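Local coordinates for AT-rich DNA-binding protein (Thermus thermophilus, PDB 2DT5) that represses transcription as a homodimeric Rex-family sensor, binding DNA through a winged-helix domain and NAD through a Rossmann domain to follow the cellular NADH/NAD(+) ratio, at the interface of chains A and B. Coordinates in Å, arbitrary orientation; residue numbers count along the deposited sequence, not the author numbering. Chains: chain A/B, AT-rich DNA-binding protein.

Contact 1: the interface of chains A and B. Residues chain A 190, 194, 197; chain B 12, 16, 75, 77, 105.
With chi1 at -59°, A:Thr194 sends its methyl CG2 away from its own backbone N and towards B:Ile12, while its hydroxyl OG1 lies beside that N and turns back to its own helix. A:Ser197, one turn further along helix 190-201, has chi1 170° instead, which carries OG towards the C-terminal end of B helix 64-75. The two short side chains thus do different work. The threonine methyl meets B:Ile12 tip to tip, CG2 lying 3.7 Å from CG1 of the isoleucine on helix 7-23, and it also rests against CB of B:Leu75 at 3.8 Å. Threonine suits this place because its methyl can join the aliphatic cluster while its hydroxyl is satisfied at home: OG1 donates to the carbonyl O of A:Leu190 at 2.8 Å, tilted from the carbonyl plane. That bond fixes the rotation of the side chain. B:Leu77 and B:Phe105 cross it at about a right angle on the hydroxyl side, CD2 of the leucine standing 3.9 Å from OG1. At the start of the A helix, B:Arg16, bent at chi2, brings NH2 to 4.0 Å from CB of A:Leu190, a mere van der Waals approach. A polar link across comes from A:Ser197, whose OG donates to the carbonyl O of B:Leu75 at 2.6 Å, in the carbonyl plane and on a lone pair, with a C=O...OG angle of 140°.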
ATOM      1  N   LEU A 190       5.942   2.488  -3.676  1.00 32.74           N
ATOM      2  CA  LEU A 190       7.354   2.126  -3.743  1.00 31.96           C
ATOM      3  C   LEU A 190       7.636   0.705  -3.282  1.00 33.43           C
ATOM      4  O   LEU A 190       8.503   0.032  -3.847  1.00 29.33           O
ATOM      5  CB  LEU A 190       8.214   3.119  -2.954  1.00 32.30           C
ATOM      6  CG  LEU A 190       8.156   4.528  -3.574  1.00 37.80           C
ATOM      7  CD1 LEU A 190       9.094   5.446  -2.822  1.00 44.57           C
ATOM      8  CD2 LEU A 190       8.547   4.488  -5.042  1.00 42.03           C
ATOM      9  N   THR A 194       9.431  -2.144  -5.485  1.00 24.54           N
ATOM     10  CA  THR A 194      10.602  -2.838  -4.985  1.00 26.11           C
ATOM     11  C   THR A 194      10.388  -4.344  -5.025  1.00 32.41           C
ATOM     12  O   THR A 194      11.311  -5.082  -5.395  1.00 29.85           O
ATOM     13  CB  THR A 194      10.940  -2.345  -3.574  1.00 33.37           C
ATOM     14  OG1 THR A 194      11.168  -0.930  -3.639  1.00 28.37           O
ATOM     15  CG2 THR A 194      12.218  -3.021  -3.045  1.00 32.52           C
ATOM     16  N   SER A 197      11.042  -5.327  -8.473  1.00 29.07           N
ATOM     17  CA  SER A 197      12.474  -5.311  -8.693  1.00 31.35           C
ATOM     18  C   SER A 197      13.073  -6.630  -8.223  1.00 32.94           C
ATOM     19  O   SER A 197      13.808  -7.280  -8.957  1.00 31.78           O
ATOM     20  CB  SER A 197      13.110  -4.165  -7.909  1.00 31.53           C
ATOM     21  OG  SER A 197      14.516  -4.266  -7.927  1.00 39.32           O
TER
ATOM     22  N   ILE B  12      11.993  -4.589   2.907  1.00 30.91           N
ATOM     23  CA  ILE B  12      11.695  -3.212   2.535  1.00 28.85           C
ATOM     24  C   ILE B  12      11.431  -2.408   3.812  1.00 29.54           C
ATOM     25  O   ILE B  12      11.881  -1.270   3.944  1.00 34.40           O
ATOM     26  CB  ILE B  12      10.477  -3.156   1.570  1.00 33.89           C
ATOM     27  CG1 ILE B  12      10.855  -3.846   0.246  1.00 31.39           C
ATOM     28  CG2 ILE B  12      10.050  -1.683   1.310  1.00 28.94           C
ATOM     29  CD1 ILE B  12       9.675  -4.195  -0.681  1.00 30.07           C
ATOM     30  N   ARG B  16      13.520   0.957   5.286  1.00 39.16           N
ATOM     31  CA  ARG B  16      12.927   2.262   5.645  1.00 42.96           C
ATOM     32  C   ARG B  16      13.454   2.644   7.023  1.00 33.73           C
ATOM     33  O   ARG B  16      13.938   3.750   7.220  1.00 37.76           O
ATOM     34  CB  ARG B  16      11.382   2.203   5.707  1.00 37.31           C
ATOM     35  CG  ARG B  16      10.709   1.872   4.383  1.00 46.27           C
ATOM     36  CD  ARG B  16      11.465   2.518   3.234  1.00 57.56           C
ATOM     37  NE  ARG B  16      10.938   2.121   1.934  1.00 66.18           N
ATOM     38  CZ  ARG B  16      11.587   2.281   0.785  1.00 67.11           C
ATOM     39  NH1 ARG B  16      12.802   2.826   0.766  1.00 60.93           N
ATOM     40  NH2 ARG B  16      11.011   1.912  -0.349  1.00 65.68           N
ATOM     41  N   LEU B  75      17.494  -6.109  -2.911  1.00 31.04           N
ATOM     42  CA  LEU B  75      16.219  -5.671  -3.454  1.00 30.19           C
ATOM     43  C   LEU B  75      16.301  -5.161  -4.889  1.00 33.03           C
ATOM     44  O   LEU B  75      15.272  -4.956  -5.534  1.00 32.33           O
ATOM     45  CB  LEU B  75      15.603  -4.603  -2.518  1.00 26.67           C
ATOM     46  CG  LEU B  75      15.240  -5.156  -1.125  1.00 21.34           C
ATOM     47  CD1 LEU B  75      14.892  -4.014  -0.158  1.00 32.33           C
ATOM     48  CD2 LEU B  75      14.065  -6.122  -1.237  1.00 24.11           C
ATOM     49  N   LEU B  77      17.796  -2.302  -5.693  1.00 32.50           N
ATOM     50  CA  LEU B  77      17.723  -0.847  -5.678  1.00 27.06           C
ATOM     51  C   LEU B  77      19.024  -0.159  -6.086  1.00 32.79           C
ATOM     52  O   LEU B  77      19.036   1.032  -6.417  1.00 30.11           O
ATOM     53  CB  LEU B  77      17.274  -0.388  -4.296  1.00 30.64           C
ATOM     54  CG  LEU B  77      15.862  -0.887  -3.943  1.00 27.75           C
ATOM     55  CD1 LEU B  77      15.565  -0.661  -2.455  1.00 24.19           C
ATOM     56  CD2 LEU B  77      14.839  -0.165  -4.807  1.00 26.09           C
ATOM     57  N   PHE B 105      14.496   4.053  -9.847  1.00 32.83           N
ATOM     58  CA  PHE B 105      13.460   3.948 -10.875  1.00 30.65           C
ATOM     59  C   PHE B 105      13.391   5.196 -11.728  1.00 34.12           C
ATOM     60  O   PHE B 105      13.124   6.284 -11.226  1.00 32.09           O
ATOM     61  CB  PHE B 105      12.117   3.704 -10.201  1.00 26.10           C
ATOM     62  CG  PHE B 105      12.139   2.562  -9.239  1.00 28.88           C
ATOM     63  CD1 PHE B 105      12.108   2.790  -7.873  1.00 22.67           C
ATOM     64  CD2 PHE B 105      12.237   1.255  -9.700  1.00 27.57           C
ATOM     65  CE1 PHE B 105      12.174   1.745  -6.977  1.00 24.24           C
ATOM     66  CE2 PHE B 105      12.302   0.188  -8.804  1.00 29.36           C
ATOM     67  CZ  PHE B 105      12.272   0.431  -7.444  1.00 25.51           C
TER

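Contact 2: the interface of chains A and B. Residues chain A 98, 100; chain B 173, 188, 190.
A:Tyr98 has an extended backbone (psi 123°) just beyond helix 90-97, and two residues on A:Gly100 presents its carbonyl to B:Leu190, so that both touch this leucine. The tyrosine side chain runs out with CG anti to the backbone N (chi1 -178°). Methyl CD1 of B:Leu190 lies at the ring edge, in its plane, 3.8 Å from CD2, and sits 3.6 Å from the carbonyl O of A:Gly100. CB of B:Pro173 approaches CE1 obliquely at 3.9 Å, from the side of the face that A:Gly100 N lies over, the two side chains sliding past each other in opposite directions; the rigid pyrrolidine offers a fixed apolar surface. A:Gly100 N is offset towards the ring's rim, where a glycine may ease the close approach. The phenol OH of A:Tyr98 is linked to the O of water 1 at 2.9 Å. This water also meets carboxylate OD1 of B:Asp188, at a distance short enough to be doubtful in detail. The same OD1 accepts the backbone N-H of B:Leu190, N to OD1 3.3 Å, from above the carboxylate plane, which ties the aspartate to its own loop. Since A:Tyr98 also belongs to the NAD pocket, the patch joins the dimer contact to the cofactor site and may help carry the redox signal between subunits.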
ATOM      1  N   TYR A  98     -12.741   5.830  -8.255  1.00 30.71           N
ATOM      2  CA  TYR A  98     -12.231   4.473  -8.022  1.00 30.84           C
ATOM      3  C   TYR A  98     -13.291   3.654  -7.280  1.00 32.54           C
ATOM      4  O   TYR A  98     -13.727   4.036  -6.194  1.00 31.64           O
ATOM      5  CB  TYR A  98     -10.924   4.551  -7.241  1.00 34.73           C
ATOM      6  CG  TYR A  98     -10.277   3.224  -6.983  1.00 32.05           C
ATOM      7  CD1 TYR A  98      -9.891   2.397  -8.036  1.00 31.44           C
ATOM      8  CD2 TYR A  98     -10.039   2.797  -5.682  1.00 34.19           C
ATOM      9  CE1 TYR A  98      -9.273   1.168  -7.791  1.00 35.69           C
ATOM     10  CE2 TYR A  98      -9.433   1.580  -5.423  1.00 35.86           C
ATOM     11  CZ  TYR A  98      -9.048   0.770  -6.478  1.00 34.81           C
ATOM     12  OH  TYR A  98      -8.439  -0.427  -6.210  1.00 36.98           O
ATOM     13  N   GLY A 100     -13.231   1.058  -5.437  1.00 38.91           N
ATOM     14  CA  GLY A 100     -12.762   0.188  -4.374  1.00 38.81           C
ATOM     15  C   GLY A 100     -12.988   0.622  -2.940  1.00 35.76           C
ATOM     16  O   GLY A 100     -12.285   0.158  -2.056  1.00 45.30           O
TER
ATOM     17  N   PRO B 173      -8.127  -2.090 -11.072  1.00 30.05           N
ATOM     18  CA  PRO B 173      -8.786  -3.021 -10.148  1.00 34.22           C
ATOM     19  C   PRO B 173      -9.198  -4.308 -10.839  1.00 35.80           C
ATOM     20  O   PRO B 173     -10.386  -4.571 -10.985  1.00 31.91           O
ATOM     21  CB  PRO B 173     -10.000  -2.225  -9.663  1.00 33.40           C
ATOM     22  CG  PRO B 173     -10.376  -1.453 -10.908  1.00 32.45           C
ATOM     23  CD  PRO B 173      -9.024  -0.976 -11.429  1.00 30.31           C
ATOM     24  N   ASP B 188      -3.119  -1.044  -4.284  1.00 29.98           N
ATOM     25  CA  ASP B 188      -4.430  -0.750  -3.714  1.00 34.75           C
ATOM     26  C   ASP B 188      -4.209   0.437  -2.801  1.00 32.23           C
ATOM     27  O   ASP B 188      -3.787   0.279  -1.671  1.00 29.88           O
ATOM     28  CB  ASP B 188      -4.975  -1.944  -2.930  1.00 42.09           C
ATOM     29  CG  ASP B 188      -6.230  -1.604  -2.162  1.00 40.96           C
ATOM     30  OD1 ASP B 188      -7.013  -0.751  -2.636  1.00 46.51           O
ATOM     31  OD2 ASP B 188      -6.435  -2.196  -1.084  1.00 54.92           O
ATOM     32  N   LEU B 190      -6.246   2.184  -1.385  1.00 37.26           N
ATOM     33  CA  LEU B 190      -7.223   2.279  -0.308  1.00 37.90           C
ATOM     34  C   LEU B 190      -6.994   1.276   0.826  1.00 37.19           C
ATOM     35  O   LEU B 190      -7.755   1.228   1.784  1.00 32.55           O
ATOM     36  CB  LEU B 190      -8.646   2.142  -0.871  1.00 34.32           C
ATOM     37  CG  LEU B 190      -9.079   3.302  -1.787  1.00 34.54           C
ATOM     38  CD1 LEU B 190     -10.587   3.276  -1.985  1.00 43.19           C
ATOM     39  CD2 LEU B 190      -8.694   4.606  -1.168  1.00 38.11           C
TER
HETATM   40  O   HOH W   1      -9.146  -1.444  -3.549  1.00 53.87           O

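Contact 3: the interface of chains A and B. Residues chain A 197-198, 201; chain B 75-77, 79, 81.
A:Leu201, B:Trp81 and B:Arg79 form the tight part of this contact, together with A:Ser197. The leucine's CG lies at the edge of the indole, in its plane, and methyl CD2 comes to 3.7 Å from CH2. B:Arg79, extended from CG to NE, slides past A:Leu201 in the opposite direction, its NE 3.4 Å from CD1; methyl CD2 lies over one guanidinium face, offset towards the rim, so the flat surface is used for packing. CD1 also packs 3.6 Å from CA of B:Gly76, whose left-handed backbone (phi 83°, psi 19°) glycine adopts easily; the missing side chain may also ease the helix's approach. A:Ser197 sets its CA over the rim of one indole face. On its own chain, B:Trp81 uses its indole NE1 to donate to the carbonyl O of B:Gly76 at 2.9 Å, which should steady the turn after helix 64-75. NE1 also stands 3.1 Å from OG of A:Ser197, but the N-H points mainly at B:Gly76 O, so this is at most a weak, strongly bent second branch. Exchanging the tryptophan for an alanine is likely to leave a gap beside A:Leu201 and the carbonyl of B:Gly76 without its indole donor. On the sparse side, A:Phe198 and B:Leu77 hardly touch the partner. The site brings the C-terminal half of A helix 190-201 against the end of B helix 64-75 and the start of strand 81-86, the entry into the partner's Rossmann domain.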
ATOM      1  N   SER A 197      11.042  -5.327  -8.473  1.00 29.07           N
ATOM      2  CA  SER A 197      12.474  -5.311  -8.693  1.00 31.35           C
ATOM      3  C   SER A 197      13.073  -6.630  -8.223  1.00 32.94           C
ATOM      4  O   SER A 197      13.808  -7.280  -8.957  1.00 31.78           O
ATOM      5  CB  SER A 197      13.110  -4.165  -7.909  1.00 31.53           C
ATOM      6  OG  SER A 197      14.516  -4.266  -7.927  1.00 39.32           O
ATOM      7  N   PHE A 198      12.755  -7.022  -7.000  1.00 27.78           N
ATOM      8  CA  PHE A 198      13.302  -8.252  -6.473  1.00 29.82           C
ATOM      9  C   PHE A 198      12.865  -9.461  -7.295  1.00 34.20           C
ATOM     10  O   PHE A 198      13.682 -10.337  -7.599  1.00 24.67           O
ATOM     11  CB  PHE A 198      12.885  -8.470  -5.014  1.00 30.92           C
ATOM     12  CG  PHE A 198      13.357  -9.785  -4.448  1.00 28.51           C
ATOM     13  CD1 PHE A 198      14.637  -9.911  -3.902  1.00 26.99           C
ATOM     14  CD2 PHE A 198      12.555 -10.919  -4.547  1.00 27.41           C
ATOM     15  CE1 PHE A 198      15.111 -11.149  -3.470  1.00 25.55           C
ATOM     16  CE2 PHE A 198      13.013 -12.171  -4.118  1.00 26.36           C
ATOM     17  CZ  PHE A 198      14.301 -12.285  -3.578  1.00 26.31           C
ATOM     18  N   LEU A 201      14.623  -9.921 -10.656  1.00 32.91           N
ATOM     19  CA  LEU A 201      15.981 -10.428 -10.491  1.00 29.90           C
ATOM     20  C   LEU A 201      16.001 -11.878  -9.998  1.00 31.97           C
ATOM     21  O   LEU A 201      16.963 -12.600 -10.225  1.00 36.77           O
ATOM     22  CB  LEU A 201      16.755  -9.549  -9.499  1.00 28.81           C
ATOM     23  CG  LEU A 201      16.983  -8.094  -9.928  1.00 26.90           C
ATOM     24  CD1 LEU A 201      17.807  -7.361  -8.883  1.00 28.06           C
ATOM     25  CD2 LEU A 201      17.701  -8.083 -11.267  1.00 32.65           C
TER
ATOM     26  N   LEU B  75      17.494  -6.109  -2.911  1.00 31.04           N
ATOM     27  CA  LEU B  75      16.219  -5.671  -3.454  1.00 30.19           C
ATOM     28  C   LEU B  75      16.301  -5.161  -4.889  1.00 33.03           C
ATOM     29  O   LEU B  75      15.272  -4.956  -5.534  1.00 32.33           O
ATOM     30  CB  LEU B  75      15.603  -4.603  -2.518  1.00 26.67           C
ATOM     31  CG  LEU B  75      15.240  -5.156  -1.125  1.00 21.34           C
ATOM     32  CD1 LEU B  75      14.892  -4.014  -0.158  1.00 32.33           C
ATOM     33  CD2 LEU B  75      14.065  -6.122  -1.237  1.00 24.11           C
ATOM     34  N   GLY B  76      17.525  -4.977  -5.383  1.00 30.12           N
ATOM     35  CA  GLY B  76      17.726  -4.489  -6.732  1.00 30.26           C
ATOM     36  C   GLY B  76      17.643  -2.979  -6.826  1.00 31.03           C
ATOM     37  O   GLY B  76      17.446  -2.427  -7.906  1.00 28.20           O
ATOM     38  N   LEU B  77      17.796  -2.302  -5.693  1.00 32.50           N
ATOM     39  CA  LEU B  77      17.723  -0.847  -5.678  1.00 27.06           C
ATOM     40  C   LEU B  77      19.024  -0.159  -6.086  1.00 32.79           C
ATOM     41  O   LEU B  77      19.036   1.032  -6.417  1.00 30.11           O
ATOM     42  CB  LEU B  77      17.274  -0.388  -4.296  1.00 30.64           C
ATOM     43  CG  LEU B  77      15.862  -0.887  -3.943  1.00 27.75           C
ATOM     44  CD1 LEU B  77      15.565  -0.661  -2.455  1.00 24.19           C
ATOM     45  CD2 LEU B  77      14.839  -0.165  -4.807  1.00 26.09           C
ATOM     46  N   ARG B  79      20.392  -0.658  -8.638  1.00 35.49           N
ATOM     47  CA  ARG B  79      20.328  -0.706 -10.092  1.00 41.73           C
ATOM     48  C   ARG B  79      19.454   0.478 -10.517  1.00 43.29           C
ATOM     49  O   ARG B  79      18.772   1.060  -9.681  1.00 39.56           O
ATOM     50  CB  ARG B  79      19.659  -2.003 -10.550  1.00 45.98           C
ATOM     51  CG  ARG B  79      20.464  -3.264 -10.305  1.00 47.08           C
ATOM     52  CD  ARG B  79      19.574  -4.473 -10.432  1.00 49.95           C
ATOM     53  NE  ARG B  79      20.319  -5.732 -10.433  1.00 59.61           N
ATOM     54  CZ  ARG B  79      20.946  -6.230 -11.497  1.00 60.55           C
ATOM     55  NH1 ARG B  79      20.922  -5.574 -12.650  1.00 60.07           N
ATOM     56  NH2 ARG B  79      21.575  -7.395 -11.419  1.00 58.77           N
ATOM     57  N   TRP B  81      16.406   1.098 -12.802  1.00 36.55           N
ATOM     58  CA  TRP B  81      15.393   0.471 -13.647  1.00 34.33           C
ATOM     59  C   TRP B  81      14.663   1.462 -14.548  1.00 36.52           C
ATOM     60  O   TRP B  81      14.365   2.583 -14.142  1.00 34.19           O
ATOM     61  CB  TRP B  81      14.343  -0.242 -12.800  1.00 30.09           C
ATOM     62  CG  TRP B  81      14.865  -1.347 -11.942  1.00 34.97           C
ATOM     63  CD1 TRP B  81      15.333  -1.246 -10.658  1.00 32.68           C
ATOM     64  CD2 TRP B  81      14.901  -2.742 -12.275  1.00 28.72           C
ATOM     65  NE1 TRP B  81      15.653  -2.502 -10.170  1.00 33.14           N
ATOM     66  CE2 TRP B  81      15.402  -3.432 -11.144  1.00 27.94           C
ATOM     67  CE3 TRP B  81      14.573  -3.476 -13.427  1.00 30.84           C
ATOM     68  CZ2 TRP B  81      15.555  -4.822 -11.122  1.00 32.94           C
ATOM     69  CZ3 TRP B  81      14.730  -4.865 -13.404  1.00 35.90           C
ATOM     70  CH2 TRP B  81      15.226  -5.519 -12.255  1.00 31.52           C
TER

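Contact 1 and contact 3 are neighbours, their C-alpha centres about 6 Å apart, and share A:Ser197, B:Leu75 and B:Leu77. They are neighbouring stretches of the surface on which A helix 190-201 packs, between the DNA-binding and NAD-binding domains of chain B: its first turns face helix 7-23 of the DNA-binding domain, its last ones strand 81-86. Contact 2 lies about 22 Å from contact 1 and 26 Å from contact 3, centre to centre, yet residue 190 belongs to contact 1 in chain A and to contact 2 in chain B. With the two-fold repeating every patch, this exchanged segment could couple the NAD-binding domains to the placement of the DNA-binding domains.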